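Local coordinates for TT1561 protein (Thermus thermophilus, PDB 1UF3), which is of unknown function but belongs to the calcineurin-like metallophosphoesterase superfamily, binds calcium ions and is a predicted phosphoesterase, at the interface of chains A and B. Residues are numbered along the deposited sequence; one frame, centred on the assembly and turned at random. Chains: chain A/B, hypothetical protein TT1561.

The interface of chains A and B. Residues chain A 7, 216, 223; chain B 2, 32, 34.
B:Arg2 reaches A:Tyr7 and A:Glu223 on a chain extended from CG to NE, its CG anti to the carbonyl carbon, and a turn at the last torsion (chi4 104°) swings the guanidinium past the ring's rim, one face toward CE2 and the edge toward A:Glu223. A:Glu223, extended beyond CG, comes to meet it tip to tip. The pair illustrates how one arginine can tie two subunits together by using face and edge at once. On the face, CE2 of A:Tyr7 stands 3.8 Å from CZ of B:Arg2, over the centre of the guanidinium, with the two planes inclined by 51°; the arginine CG in turn lies above the ring, toward its rim. Around the edge, NH2 of B:Arg2 gives a salt-bridging hydrogen bond to OE1 of A:Glu223 at 3.0 Å, entering from above the carboxylate plane while staying close to its own. NH2 also hydrogen-bonds to a water whose O in turn sits 2.7 Å from OD2 of A:Asp216, bridging to a second carboxylate. NH1 of B:Arg2 is steadied from its own chain: it donates to the syn side of OD1 of B:Asp34 at 2.8 Å, nearly straight (165° at H), and to the carbonyl O of B:Gly32 at 3.1 Å. With its in-plane N-H groups so turned, NH1 of B:Arg2 meets the phenol OH of A:Tyr7, 3.1 Å away and above the guanidinium plane, in a polar contact over the face rather than a well-directed hydrogen bond. An alanine in place of B:Arg2 would probably leave the A:Glu223 carboxylate without its cross-chain charge partner and uncover the tyrosine face. B:Gly32 and B:Asp34 belong to a calcium-binding site of this protein, so the arginine's hold on them may help shape that loop. Whether this pairing forms in solution cannot be told from the crystal alone. The three chain A residues sit on strands 7-12, 211-216 and 221-226, whereas chain B contributes its N-terminal segment and the loop between helix 27-31 and strand 35-39.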
# COMPACT_ATOMS: atom_id res chain seq x y z
N TYR A 7 -10.86 13.66 0.44
CA TYR A 7 -12.28 13.35 0.43
C TYR A 7 -12.82 13.13 1.82
O TYR A 7 -12.23 12.39 2.62
CB TYR A 7 -12.55 12.11 -0.43
CG TYR A 7 -12.12 12.32 -1.85
CD1 TYR A 7 -10.82 12.00 -2.27
CD2 TYR A 7 -12.99 12.93 -2.76
CE1 TYR A 7 -10.40 12.29 -3.55
CE2 TYR A 7 -12.57 13.24 -4.05
CZ TYR A 7 -11.26 12.92 -4.44
OH TYR A 7 -10.84 13.27 -5.70
N ASP A 216 -15.28 16.66 -2.04
CA ASP A 216 -13.97 16.66 -2.68
C ASP A 216 -13.41 18.03 -2.30
O ASP A 216 -13.74 19.05 -2.93
CB ASP A 216 -14.10 16.55 -4.21
CG ASP A 216 -12.75 16.65 -4.92
OD1 ASP A 216 -11.84 17.25 -4.34
OD2 ASP A 216 -12.60 16.13 -6.03
N GLU A 223 -20.43 14.83 -3.87
CA GLU A 223 -21.07 13.71 -4.55
C GLU A 223 -22.16 13.32 -3.57
O GLU A 223 -21.92 13.29 -2.37
CB GLU A 223 -20.10 12.56 -4.77
CG GLU A 223 -19.28 12.76 -6.03
CD GLU A 223 -18.17 11.75 -6.19
OE1 GLU A 223 -17.19 11.83 -5.42
OE2 GLU A 223 -18.30 10.88 -7.07
N ARG B 2 -10.04 8.75 -4.14
CA ARG B 2 -11.15 7.85 -4.41
C ARG B 2 -10.57 6.44 -4.54
O ARG B 2 -9.38 6.26 -4.85
CB ARG B 2 -11.87 8.24 -5.70
CG ARG B 2 -12.65 9.56 -5.64
CD ARG B 2 -13.31 9.88 -7.01
NE ARG B 2 -14.30 10.95 -6.94
CZ ARG B 2 -14.11 12.20 -7.37
NH1 ARG B 2 -12.95 12.58 -7.91
NH2 ARG B 2 -15.10 13.08 -7.24
N GLY B 32 -11.56 18.33 -10.15
CA GLY B 32 -11.86 17.15 -9.36
C GLY B 32 -11.18 15.90 -9.93
O GLY B 32 -11.54 14.76 -9.62
N ASP B 34 -8.80 12.80 -10.67
CA ASP B 34 -8.21 11.82 -9.76
C ASP B 34 -6.79 11.54 -10.24
O ASP B 34 -5.95 11.04 -9.47
CB ASP B 34 -8.94 10.48 -9.83
CG ASP B 34 -10.36 10.57 -9.36
OD1 ASP B 34 -10.58 11.12 -8.26
OD2 ASP B 34 -11.24 10.08 -10.08
O HOH W 1 -14.89 16.12 -7.45